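Local coordinates for reticulocyte binding protein (Streptococcus agalactiae COH1, PDB 3FAW), which is a secreted, cell-wall-linked pullulanase that probably hydrolyses the alpha-1,6-glucosidic branch linkages of pullulan and related alpha-glucans, at residues E206-G210 and E402-P406; S255-I259 and H380-G385; V318-F322 and Q349-S355; M458-D463 and R489-G493; T704-K709 and T741-K745. Where two conformers were deposited one is given. Residue numbers count along the deposited sequence, not the author numbering.

Contact 1. Residues E206-G210 and E402-P406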
# COMPACT_ATOMS: atom_id res chain seq x y z
N GLU A 206 -18.72 2.06 -24.90
CA GLU A 206 -18.09 2.67 -26.07
C GLU A 206 -18.39 4.16 -26.11
O GLU A 206 -19.54 4.58 -26.26
CB GLU A 206 -18.56 2.00 -27.37
CG GLU A 206 -17.72 2.41 -28.58
CD GLU A 206 -18.10 1.64 -29.84
OE1 GLU A 206 -19.27 1.72 -30.25
OE2 GLU A 206 -17.21 0.97 -30.41
N ILE A 207 -17.33 4.97 -25.98
CA ILE A 207 -17.45 6.42 -25.93
C ILE A 207 -17.02 7.01 -27.26
O ILE A 207 -15.97 6.66 -27.79
CB ILE A 207 -16.59 7.02 -24.80
CG1 ILE A 207 -17.02 6.43 -23.45
CG2 ILE A 207 -16.73 8.55 -24.76
CD1 ILE A 207 -16.27 7.01 -22.26
N LYS A 208 -17.84 7.90 -27.81
CA LYS A 208 -17.51 8.60 -29.05
C LYS A 208 -17.27 10.08 -28.76
O LYS A 208 -18.09 10.74 -28.13
CB LYS A 208 -18.65 8.45 -30.06
CG LYS A 208 -18.31 8.90 -31.47
CD LYS A 208 -19.45 8.61 -32.43
CE LYS A 208 -19.16 9.13 -33.83
NZ LYS A 208 -20.22 8.75 -34.80
N ARG A 209 -16.11 10.57 -29.21
CA ARG A 209 -15.79 12.00 -29.20
C ARG A 209 -15.29 12.38 -30.59
O ARG A 209 -14.13 12.17 -30.92
CB ARG A 209 -14.72 12.32 -28.16
CG ARG A 209 -15.20 12.26 -26.72
CD ARG A 209 -14.09 12.61 -25.75
NE ARG A 209 -13.02 11.61 -25.80
CZ ARG A 209 -12.94 10.52 -25.04
NH1 ARG A 209 -13.86 10.24 -24.13
NH2 ARG A 209 -11.91 9.69 -25.21
N GLY A 210 -16.19 12.92 -31.41
CA GLY A 210 -15.88 13.21 -32.81
C GLY A 210 -15.73 11.92 -33.61
O GLY A 210 -16.61 11.06 -33.58
N GLU A 402 -7.97 7.78 -19.03
CA GLU A 402 -7.82 8.82 -20.06
C GLU A 402 -8.79 8.62 -21.22
O GLU A 402 -9.27 9.59 -21.81
CB GLU A 402 -6.38 8.88 -20.58
CG GLU A 402 -6.03 10.19 -21.31
CD GLU A 402 -5.93 11.40 -20.39
OE1 GLU A 402 -5.97 11.24 -19.16
OE2 GLU A 402 -5.80 12.54 -20.91
N ASP A 403 -9.09 7.37 -21.54
CA ASP A 403 -10.11 7.06 -22.55
C ASP A 403 -11.50 7.54 -22.15
O ASP A 403 -12.30 7.88 -23.00
CB ASP A 403 -10.18 5.55 -22.82
CG ASP A 403 -9.02 5.03 -23.65
OD1 ASP A 403 -8.29 5.84 -24.26
OD2 ASP A 403 -8.85 3.80 -23.70
N ILE A 404 -11.79 7.55 -20.85
CA ILE A 404 -13.13 7.87 -20.37
C ILE A 404 -13.40 9.36 -20.50
O ILE A 404 -14.42 9.77 -21.06
CB ILE A 404 -13.33 7.45 -18.89
CG1 ILE A 404 -13.12 5.94 -18.73
CG2 ILE A 404 -14.73 7.85 -18.41
CD1 ILE A 404 -13.18 5.45 -17.30
N GLU A 405 -12.49 10.16 -19.97
CA GLU A 405 -12.56 11.62 -20.04
C GLU A 405 -11.14 12.15 -20.14
O GLU A 405 -10.37 12.00 -19.20
CB GLU A 405 -13.27 12.19 -18.80
CG GLU A 405 -13.32 13.72 -18.72
CD GLU A 405 -14.11 14.38 -19.85
OE1 GLU A 405 -15.02 13.74 -20.41
OE2 GLU A 405 -13.82 15.55 -20.15
N PRO A 406 -10.79 12.77 -21.28
CA PRO A 406 -9.42 13.25 -21.42
C PRO A 406 -9.16 14.51 -20.61
O PRO A 406 -10.09 15.26 -20.30
CB PRO A 406 -9.30 13.52 -22.93
CG PRO A 406 -10.68 13.85 -23.36
CD PRO A 406 -11.61 13.06 -22.47
O HOH W 1 -15.72 12.21 -22.51
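Two side chains two residues apart near the end of strand 202-209, Ile207 and Arg209, reach across to the loop that follows helix 399-402; Glu206 and Lys208, which alternate with them, make no contact with the loop. Arg209 does most of the work. With chi1 m, chi2 t and chi3 m, the chain first runs straight and then bends at its end, so that the guanidinium forks round a single backbone oxygen: NH1 and NH2 both donate to Asp403 O, at 3.0 and 2.9 Å. The ring of Pro406 covers one face of the guanidinium, with Pro406 CD 3.9 Å from Arg209 CZ. NH1 also gives a hydrogen bond to water 1 (3.2 Å), which donates in turn to Glu405 OE1 at 2.7 Å. Glu405 starts off pointing away, but chi1 t and chi2 p fold its carboxylate back to the water, where it also meets Ser154 and Lys125. Ile207, in the m,t rotamer, extends CD1 to 3.5 Å from Ile404 O and 4.2 Å from Ile404 CG2. Asp403 packs on Val214 and Ile216 of strand 212-216 and forms a salt bridge with Lys237. The strand belongs to the beta-sandwich of carbohydrate-binding module 48, the loop to the stretch between the third barrel strand and helix 432-449: a domain interface of the kind found in pullulanases and isoamylases.

Contact 2. Residues S255-I259 and H380-G385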
# COMPACT_ATOMS: atom_id res chain seq x y z
N SER A 255 -19.33 -8.51 10.07
CA SER A 255 -19.20 -7.36 10.96
C SER A 255 -17.74 -6.97 11.06
O SER A 255 -16.87 -7.72 10.66
CB SER A 255 -19.72 -7.70 12.36
OG SER A 255 -21.00 -8.33 12.30
N PHE A 256 -17.48 -5.79 11.62
CA PHE A 256 -16.11 -5.35 11.86
C PHE A 256 -15.45 -6.17 12.96
O PHE A 256 -16.12 -6.89 13.71
CB PHE A 256 -16.07 -3.86 12.20
CG PHE A 256 -16.48 -2.99 11.06
CD1 PHE A 256 -15.64 -2.84 9.96
CD2 PHE A 256 -17.70 -2.34 11.07
CE1 PHE A 256 -16.02 -2.04 8.88
CE2 PHE A 256 -18.09 -1.54 10.00
CZ PHE A 256 -17.24 -1.39 8.90
N ALA A 257 -14.12 -6.07 13.04
CA ALA A 257 -13.35 -6.89 13.97
C ALA A 257 -13.72 -6.62 15.43
O ALA A 257 -14.19 -5.53 15.77
CB ALA A 257 -11.86 -6.66 13.77
N LYS A 258 -13.52 -7.63 16.27
CA LYS A 258 -13.60 -7.48 17.72
C LYS A 258 -12.26 -7.93 18.31
O LYS A 258 -12.10 -9.07 18.73
CB LYS A 258 -14.77 -8.29 18.29
CG LYS A 258 -16.13 -7.86 17.73
CD LYS A 258 -17.28 -8.67 18.33
CE LYS A 258 -18.60 -8.39 17.63
NZ LYS A 258 -18.63 -8.87 16.22
N ILE A 259 -11.31 -7.00 18.32
CA ILE A 259 -9.96 -7.26 18.81
C ILE A 259 -9.91 -6.95 20.31
O ILE A 259 -10.26 -5.84 20.73
CB ILE A 259 -8.91 -6.37 18.08
CG1 ILE A 259 -9.08 -6.44 16.55
CG2 ILE A 259 -7.50 -6.79 18.45
CD1 ILE A 259 -8.22 -5.45 15.80
N HIS A 380 -12.10 -12.44 11.50
CA HIS A 380 -12.80 -11.79 12.62
C HIS A 380 -13.18 -12.78 13.72
O HIS A 380 -13.10 -12.44 14.91
CB HIS A 380 -14.05 -11.05 12.13
CG HIS A 380 -13.75 -9.81 11.33
ND1 HIS A 380 -14.67 -9.22 10.51
CD2 HIS A 380 -12.62 -9.07 11.23
CE1 HIS A 380 -14.13 -8.16 9.93
NE2 HIS A 380 -12.89 -8.04 10.36
N LYS A 381 -13.58 -13.98 13.32
CA LYS A 381 -13.88 -15.07 14.26
C LYS A 381 -12.71 -15.39 15.18
O LYS A 381 -12.91 -15.81 16.32
CB LYS A 381 -14.29 -16.33 13.49
CG LYS A 381 -14.77 -17.48 14.37
CD LYS A 381 -15.30 -18.64 13.55
CE LYS A 381 -15.61 -19.85 14.42
NZ LYS A 381 -16.54 -19.53 15.55
N ARG A 382 -11.48 -15.19 14.69
CA ARG A 382 -10.27 -15.49 15.46
C ARG A 382 -9.68 -14.27 16.19
O ARG A 382 -8.50 -14.28 16.56
CB ARG A 382 -9.22 -16.13 14.55
CG ARG A 382 -9.61 -17.52 14.06
CD ARG A 382 -8.85 -17.91 12.82
NE ARG A 382 -8.97 -19.33 12.48
CZ ARG A 382 -10.02 -19.88 11.89
NH1 ARG A 382 -11.10 -19.17 11.56
NH2 ARG A 382 -10.01 -21.18 11.62
N GLY A 383 -10.49 -13.24 16.40
CA GLY A 383 -10.08 -12.08 17.20
C GLY A 383 -9.10 -11.15 16.51
O GLY A 383 -8.46 -10.32 17.16
N MET A 384 -9.00 -11.28 15.19
CA MET A 384 -8.09 -10.45 14.40
C MET A 384 -8.86 -9.51 13.46
O MET A 384 -10.08 -9.59 13.34
CB MET A 384 -7.15 -11.35 13.59
CG MET A 384 -6.13 -12.06 14.45
SD MET A 384 -5.01 -13.07 13.47
CE MET A 384 -6.09 -14.44 13.04
N GLY A 385 -8.11 -8.60 12.84
CA GLY A 385 -8.67 -7.67 11.86
C GLY A 385 -7.95 -7.80 10.53
O GLY A 385 -6.89 -8.42 10.45
O HOH W 2 -17.40 -10.83 10.60
O HOH W 3 -12.21 -9.83 15.31
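His380, at the C-terminal end of helix 367-381, buries more surface here than any other residue. Its imidazole packs against the backbone of 255-259, one ring face against Phe256 C and Ala257 N (3.5 Å from His380 NE2), while His380 CD2 is 3.6 Å from Ala257 CB. Asp452 holds both sides, accepting a hydrogen bond from Ala257 N with one oxygen and pairing with His380 NE2 through the other. Water 2 links Ser255 N to His380 ND1 (3.1 and 3.2 Å). The setting is the base of the TIM barrel: 255-259 belongs to the chain leading into the first barrel strand, and crosses the turn by which helix 367-381 passes into the third strand, 385-390. Ala257 CB fits against that turn, 3.5 Å from Met384 O and 3.9 Å from Gly385 CA. Gly383, whose positive phi suits glycine, makes the turn, its N bonded to His380 O (3.1 Å); Ile259 CA lies 3.8 Å from Gly383 O. Water 3 accepts from Lys258 N at 2.7 Å and donates to His380 O and Met384 O, at 2.8 and 2.9 Å.

Contact 3. Residues V318-F322 and Q349-S355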
# COMPACT_ATOMS: atom_id res chain seq x y z
N VAL A 318 -5.48 -6.89 -3.32
CA VAL A 318 -6.49 -7.87 -3.74
C VAL A 318 -7.44 -7.29 -4.80
O VAL A 318 -8.21 -8.02 -5.41
CB VAL A 318 -7.31 -8.42 -2.53
CG1 VAL A 318 -6.39 -9.09 -1.52
CG2 VAL A 318 -8.13 -7.32 -1.86
N LEU A 319 -7.38 -5.97 -5.02
CA LEU A 319 -8.14 -5.36 -6.12
C LEU A 319 -7.51 -5.70 -7.47
O LEU A 319 -6.32 -6.03 -7.53
CB LEU A 319 -8.27 -3.85 -5.93
CG LEU A 319 -9.20 -3.49 -4.76
CD1 LEU A 319 -8.75 -2.21 -4.10
CD2 LEU A 319 -10.66 -3.39 -5.20
N SER A 320 -8.31 -5.62 -8.53
CA SER A 320 -7.89 -6.10 -9.85
C SER A 320 -6.62 -5.42 -10.32
O SER A 320 -6.54 -4.20 -10.34
CB SER A 320 -8.99 -5.89 -10.89
OG SER A 320 -8.54 -6.27 -12.18
N TYR A 321 -5.63 -6.23 -10.69
CA TYR A 321 -4.40 -5.74 -11.32
C TYR A 321 -4.26 -6.32 -12.73
O TYR A 321 -4.85 -7.35 -13.05
CB TYR A 321 -3.17 -6.05 -10.46
CG TYR A 321 -3.02 -7.48 -9.98
CD1 TYR A 321 -2.34 -8.43 -10.75
CD2 TYR A 321 -3.52 -7.87 -8.74
CE1 TYR A 321 -2.18 -9.74 -10.30
CE2 TYR A 321 -3.35 -9.18 -8.28
CZ TYR A 321 -2.69 -10.11 -9.06
OH TYR A 321 -2.52 -11.40 -8.61
N PHE A 322 -3.47 -5.63 -13.55
CA PHE A 322 -3.53 -5.78 -15.01
C PHE A 322 -2.70 -6.94 -15.56
O PHE A 322 -3.21 -7.79 -16.29
CB PHE A 322 -3.11 -4.46 -15.67
CG PHE A 322 -3.32 -4.43 -17.17
CD1 PHE A 322 -4.52 -3.97 -17.70
CD2 PHE A 322 -2.31 -4.83 -18.04
CE1 PHE A 322 -4.72 -3.93 -19.08
CE2 PHE A 322 -2.50 -4.79 -19.42
CZ PHE A 322 -3.70 -4.34 -19.94
N GLN A 349 -5.87 -2.06 -12.07
CA GLN A 349 -6.88 -1.99 -13.11
C GLN A 349 -8.21 -1.45 -12.57
O GLN A 349 -8.87 -0.64 -13.22
CB GLN A 349 -7.08 -3.37 -13.74
CG GLN A 349 -8.11 -3.39 -14.84
CD GLN A 349 -8.08 -4.67 -15.64
OE1 GLN A 349 -8.13 -4.54 -16.95
NE2 GLN A 349 -8.02 -5.77 -15.09
N SER A 350 -8.61 -1.90 -11.38
CA SER A 350 -9.84 -1.42 -10.73
C SER A 350 -9.59 -1.09 -9.26
O SER A 350 -8.71 -1.66 -8.62
CB SER A 350 -10.96 -2.46 -10.85
OG SER A 350 -12.19 -1.96 -10.33
N TYR A 351 -10.39 -0.15 -8.75
CA TYR A 351 -10.32 0.26 -7.34
C TYR A 351 -11.53 -0.23 -6.52
O TYR A 351 -11.55 -0.07 -5.31
CB TYR A 351 -10.17 1.78 -7.23
CG TYR A 351 -8.83 2.27 -7.74
CD1 TYR A 351 -7.64 1.76 -7.22
CD2 TYR A 351 -8.74 3.22 -8.76
CE1 TYR A 351 -6.41 2.19 -7.68
CE2 TYR A 351 -7.50 3.66 -9.23
CZ TYR A 351 -6.34 3.14 -8.68
OH TYR A 351 -5.11 3.55 -9.13
N PHE A 352 -12.51 -0.83 -7.21
CA PHE A 352 -13.69 -1.42 -6.58
C PHE A 352 -13.77 -2.93 -6.80
O PHE A 352 -14.18 -3.67 -5.90
CB PHE A 352 -14.97 -0.82 -7.18
CG PHE A 352 -15.20 0.62 -6.83
CD1 PHE A 352 -16.06 0.96 -5.79
CD2 PHE A 352 -14.59 1.63 -7.55
CE1 PHE A 352 -16.29 2.30 -5.47
CE2 PHE A 352 -14.81 2.96 -7.24
CZ PHE A 352 -15.66 3.29 -6.20
N ALA A 353 -13.40 -3.38 -8.00
CA ALA A 353 -13.52 -4.78 -8.39
C ALA A 353 -12.29 -5.60 -7.96
O ALA A 353 -11.15 -5.22 -8.24
CB ALA A 353 -13.74 -4.89 -9.89
N LEU A 354 -12.55 -6.73 -7.30
CA LEU A 354 -11.50 -7.62 -6.81
C LEU A 354 -10.82 -8.36 -7.95
O LEU A 354 -11.41 -8.55 -9.02
CB LEU A 354 -12.09 -8.66 -5.84
CG LEU A 354 -12.70 -8.12 -4.54
CD1 LEU A 354 -13.38 -9.23 -3.74
CD2 LEU A 354 -11.65 -7.42 -3.71
N SER A 355 -9.58 -8.77 -7.71
CA SER A 355 -8.85 -9.62 -8.64
C SER A 355 -9.49 -11.01 -8.68
O SER A 355 -9.97 -11.51 -7.65
CB SER A 355 -7.39 -9.73 -8.21
OG SER A 355 -6.66 -10.58 -9.08
O HOH W 4 -6.07 -9.23 -11.33
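Directly after the YNWGYDP sequence that marks type I pullulanases, Gln349 begins the return half of the loop joining the second barrel strand to helix 367-381. Gln349 N donates to Ser320 O (2.8 Å) and Gln349 NE2 to Ser320 OG (3.0 Å), while OE1 is taken by Ala239. Ser350 N shares the same acceptor, Ser320 O, at 3.3 Å; Ser350 OG turns inward and accepts from Ala353 N at 3.0 Å, an ST motif that curls the chain. Leu319 CD2 plugs this curl, 3.4 Å from Tyr351 O and 3.5 Å from Phe352 C, whereas Tyr351 and Phe352 point away from 318-322, their rings meeting Tyr392 and Tyr220. Ala353 O then receives Ser320 N (2.9 Å). Leu354 forms a single, isolated bridge with Leu319, CA atoms 4.1 Å apart, and its CD2 lies 4.0 Å from Val318 CG2. Ser355 N closes the bridge on Val318 O (2.8 Å), and water 4 joins Ser355 OG to Tyr321 N (2.7 and 3.1 Å). Buried amides and carbonyls thus find partners in one another, so two irregular segments can lie in the protein interior without a continuous sheet or helix.

Contact 4. Residues M458-D463 and R489-G493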
# COMPACT_ATOMS: atom_id res chain seq x y z
N MET A 458 2.70 4.38 -1.74
CA MET A 458 3.21 5.69 -2.12
C MET A 458 2.21 6.80 -1.76
O MET A 458 1.82 7.61 -2.61
CB MET A 458 3.55 5.71 -3.61
CG MET A 458 4.61 4.67 -3.98
SD MET A 458 5.28 4.87 -5.64
CE MET A 458 6.16 6.42 -5.47
N MET A 459 1.82 6.83 -0.49
CA MET A 459 0.85 7.80 0.01
C MET A 459 1.32 9.24 -0.24
O MET A 459 0.50 10.15 -0.37
CB MET A 459 0.60 7.57 1.51
CG MET A 459 -0.65 8.25 2.04
SD MET A 459 -1.09 7.68 3.70
CE MET A 459 0.36 8.21 4.62
N GLY A 460 2.63 9.43 -0.30
CA GLY A 460 3.24 10.74 -0.54
C GLY A 460 2.99 11.34 -1.92
O GLY A 460 3.25 12.52 -2.12
N ASP A 461 2.50 10.53 -2.85
CA ASP A 461 2.03 11.03 -4.15
C ASP A 461 0.72 11.81 -4.03
O ASP A 461 0.40 12.62 -4.90
CB ASP A 461 1.81 9.87 -5.13
CG ASP A 461 3.08 9.41 -5.81
OD1 ASP A 461 4.18 9.75 -5.32
OD2 ASP A 461 2.99 8.70 -6.83
N HIS A 462 -0.04 11.56 -2.96
CA HIS A 462 -1.36 12.14 -2.79
C HIS A 462 -1.35 13.41 -1.96
O HIS A 462 -0.50 13.61 -1.10
CB HIS A 462 -2.30 11.13 -2.14
CG HIS A 462 -2.61 9.97 -3.03
ND1 HIS A 462 -3.40 9.87 -4.12
CD2 HIS A 462 -2.06 8.72 -2.84
CE1 HIS A 462 -3.32 8.58 -4.57
NE2 HIS A 462 -2.50 7.90 -3.79
N ASP A 463 -2.31 14.28 -2.26
CA ASP A 463 -2.63 15.41 -1.41
C ASP A 463 -3.16 14.92 -0.07
O ASP A 463 -3.90 13.93 -0.01
CB ASP A 463 -3.65 16.34 -2.09
CG ASP A 463 -4.94 15.61 -2.48
OD1 ASP A 463 -4.88 14.75 -3.38
OD2 ASP A 463 -6.00 15.90 -1.89
N ARG A 489 8.66 11.15 0.49
CA ARG A 489 8.52 12.46 -0.14
C ARG A 489 8.63 12.35 -1.66
O ARG A 489 9.70 12.58 -2.24
CB ARG A 489 9.56 13.43 0.41
CG ARG A 489 9.40 13.68 1.90
CD ARG A 489 10.56 14.47 2.48
NE ARG A 489 10.44 14.55 3.93
CZ ARG A 489 10.87 13.63 4.79
NH1 ARG A 489 11.48 12.53 4.38
NH2 ARG A 489 10.69 13.82 6.09
N THR A 490 7.51 12.01 -2.29
CA THR A 490 7.48 11.71 -3.72
C THR A 490 6.51 12.60 -4.53
O THR A 490 6.38 12.42 -5.74
CB THR A 490 7.07 10.23 -3.94
OG1 THR A 490 5.79 10.00 -3.36
CG2 THR A 490 8.08 9.29 -3.29
N PHE A 491 5.84 13.55 -3.89
CA PHE A 491 4.73 14.28 -4.52
C PHE A 491 5.10 14.95 -5.84
O PHE A 491 6.15 15.60 -5.96
CB PHE A 491 4.15 15.34 -3.57
CG PHE A 491 2.92 16.03 -4.10
CD1 PHE A 491 1.67 15.42 -3.99
CD2 PHE A 491 3.00 17.27 -4.71
CE1 PHE A 491 0.53 16.04 -4.49
CE2 PHE A 491 1.87 17.91 -5.20
CZ PHE A 491 0.63 17.29 -5.09
N GLN A 492 4.24 14.79 -6.84
CA GLN A 492 4.37 15.51 -8.11
C GLN A 492 3.21 16.47 -8.32
O GLN A 492 3.42 17.66 -8.50
CB GLN A 492 4.48 14.52 -9.28
CG GLN A 492 5.73 13.65 -9.23
CD GLN A 492 7.01 14.47 -9.21
OE1 GLN A 492 7.83 14.33 -8.31
NE2 GLN A 492 7.17 15.34 -10.20
N GLY A 493 1.99 15.94 -8.28
CA GLY A 493 0.79 16.76 -8.42
C GLY A 493 0.63 17.37 -9.80
O GLY A 493 1.21 16.88 -10.77
O HOH W 5 5.42 13.81 -0.97
O HOH W 6 5.19 8.26 -1.18
O HOH W 7 1.83 13.18 -6.98
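Phe491 lays its side chain along the carbonyl end of the 3-10 turn 459-461: Phe491 CB is 3.3 Å from Gly460 O, which lies near the plane of the ring, and Phe491 CD1 is 3.2 Å from Asp461 O. Its neighbour Thr490 makes the direct polar link, donating from OG1 to Asp461 OD1 over a short 2.5 Å. Gly460 gives Thr490 room: a CB there would point at the hydroxyl and sit only 3.3 Å from Thr490 OG1. The two segments follow the fourth and fifth strands of the TIM barrel, 453-456 and 482-485. In this glycoside hydrolase family the ends of those strands carry the catalytic nucleophile and the general acid, so the contact borders the probable active site; Met458 N bonds to Glu486. Two waters bridge the backbones: water 5 joins Gly460 O and Phe491 N (2.8 and 3.0 Å), and water 7 joins Asp461 O and Gln492 N (2.6 and 2.9 Å). Water 6 donates to Thr490 OG1 (2.9 Å) and takes a weak bond from Gly460 N. Past the turn, Asp463 is the N-cap of helix 464-477, its carboxylate taking Ala466 N and meeting Thr429 and Arg435.

Contact 5. Residues T704-K709 and T741-K745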
# COMPACT_ATOMS: atom_id res chain seq x y z
N THR A 704 1.07 -5.61 28.20
CA THR A 704 1.29 -4.39 28.98
C THR A 704 1.40 -3.14 28.11
O THR A 704 2.08 -3.13 27.08
CB THR A 704 2.59 -4.52 29.83
OG1 THR A 704 2.88 -3.27 30.47
CG2 THR A 704 3.77 -4.92 28.95
N ASP A 705 0.74 -2.06 28.55
CA ASP A 705 0.80 -0.78 27.84
C ASP A 705 2.13 -0.03 28.03
O ASP A 705 2.29 1.08 27.52
CB ASP A 705 -0.40 0.12 28.20
CG ASP A 705 -0.44 0.52 29.66
OD1 ASP A 705 0.62 0.79 30.26
OD2 ASP A 705 -1.56 0.60 30.21
N ALA A 706 3.07 -0.63 28.76
CA ALA A 706 4.44 -0.12 28.83
C ALA A 706 5.07 0.04 27.44
O ALA A 706 5.90 0.93 27.24
CB ALA A 706 5.31 -1.03 29.68
N PHE A 707 4.69 -0.82 26.50
CA PHE A 707 5.22 -0.79 25.14
C PHE A 707 4.27 -0.10 24.15
O PHE A 707 4.54 -0.05 22.95
CB PHE A 707 5.52 -2.21 24.66
CG PHE A 707 6.49 -2.97 25.54
CD1 PHE A 707 7.81 -2.54 25.68
CD2 PHE A 707 6.09 -4.12 26.21
CE1 PHE A 707 8.70 -3.23 26.48
CE2 PHE A 707 6.99 -4.82 27.02
CZ PHE A 707 8.29 -4.38 27.16
N ARG A 708 3.16 0.44 24.66
CA ARG A 708 2.06 0.95 23.83
C ARG A 708 1.45 2.21 24.42
O ARG A 708 0.23 2.30 24.60
CB ARG A 708 0.96 -0.11 23.71
CG ARG A 708 1.35 -1.38 22.97
CD ARG A 708 0.76 -2.59 23.66
NE ARG A 708 -0.66 -2.39 23.96
CZ ARG A 708 -1.33 -3.01 24.93
NH1 ARG A 708 -0.74 -3.90 25.72
NH2 ARG A 708 -2.61 -2.74 25.10
N LYS A 709 2.29 3.20 24.73
CA LYS A 709 1.83 4.45 25.33
C LYS A 709 1.11 5.35 24.32
O LYS A 709 1.34 5.25 23.11
CB LYS A 709 3.00 5.21 25.97
CG LYS A 709 3.54 4.53 27.20
CD LYS A 709 4.87 5.12 27.64
CE LYS A 709 5.48 4.31 28.78
NZ LYS A 709 4.53 4.15 29.92
N THR A 741 10.94 1.00 30.61
CA THR A 741 9.62 1.59 30.50
C THR A 741 8.75 1.12 31.68
O THR A 741 9.04 0.10 32.30
CB THR A 741 8.94 1.26 29.15
OG1 THR A 741 7.64 1.85 29.11
CG2 THR A 741 8.84 -0.25 28.93
N ILE A 742 7.71 1.89 31.97
CA ILE A 742 6.81 1.61 33.09
C ILE A 742 5.38 1.67 32.56
O ILE A 742 5.07 2.53 31.74
CB ILE A 742 6.97 2.66 34.23
CG1 ILE A 742 8.45 2.98 34.48
CG2 ILE A 742 6.30 2.16 35.50
CD1 ILE A 742 8.68 4.06 35.52
N ASP A 743 4.52 0.77 33.01
CA ASP A 743 3.13 0.77 32.55
C ASP A 743 2.20 1.49 33.54
O ASP A 743 2.65 1.95 34.60
CB ASP A 743 2.64 -0.65 32.22
CG ASP A 743 2.41 -1.52 33.44
OD1 ASP A 743 2.57 -1.04 34.58
OD2 ASP A 743 2.06 -2.70 33.24
N SER A 744 0.93 1.59 33.19
CA SER A 744 -0.07 2.30 33.98
C SER A 744 -0.28 1.73 35.39
O SER A 744 -0.72 2.44 36.29
CB SER A 744 -1.41 2.34 33.24
OG SER A 744 -1.82 1.04 32.85
N LYS A 745 0.04 0.45 35.58
CA LYS A 745 -0.00 -0.18 36.90
C LYS A 745 1.31 0.04 37.65
O LYS A 745 1.37 -0.13 38.87
CB LYS A 745 -0.23 -1.68 36.79
CG LYS A 745 -1.34 -2.13 35.85
CD LYS A 745 -1.39 -3.66 35.71
CE LYS A 745 -0.85 -4.41 36.94
NZ LYS A 745 -0.99 -5.89 36.81
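A very short hydrogen bond, 2.5 Å from Lys709 NZ to Ile742 O, marks one end of this contact; the same ammonium also forms a salt bridge with Glu718. Four more bonds, all using side chains, join the segments, and no direct backbone-to-backbone bond does. Thr741 OG1 donates to Ala706 O at 2.7 Å, an oxygen that Gln612 shares. Asp705 grips the start of the turn after strand 736-742 with both carboxylate oxygens: OD1 accepts from Ser744 N (3.1 Å) and OD2 from Ser744 OG (2.7 Å). Thr704 OG1 plays two parts, donating to Asp743 OD2 (2.9 Å) while accepting from Ala706 N (3.2 Å) in an ST turn that starts the 3-10 turn 705-707. Between these polar links Ala706 fills the middle, its CB 3.7 Å from both Thr741 CG2 and Asp743 CB, and Phe707 CE1 lies 3.9 Å from Thr741 CG2. Segment 704-709 leaves helix 685-703, the last long helix packed round the barrel, while 741-745 ends strand 736-742 and starts the turn to strand 748-754. This is the junction of TIM barrel and C-terminal beta domain characteristic of the alpha-amylase family.

How the contacts relate
From the N terminus, contact 1 opens first, on the carbohydrate-binding module, and closes at 402-406 in the catalytic domain. Contact 2 nests within its loop, tying the chain that enters the barrel to the start of the third barrel strand. Contact 3 nests inside contact 2 in turn, closing the loop between the second strand and its helix. Contacts 4 and 5 follow in series: contact 4 joins the loops after strands four and five, and contact 5 fastens the barrel to the C-terminal sheet. None cross or touch; contacts 3 and 4 come nearest, about 7 Å between closest atoms, whereas contacts 1 and 5 lie on opposite sides of the chain's centre, their centres 58 Å apart.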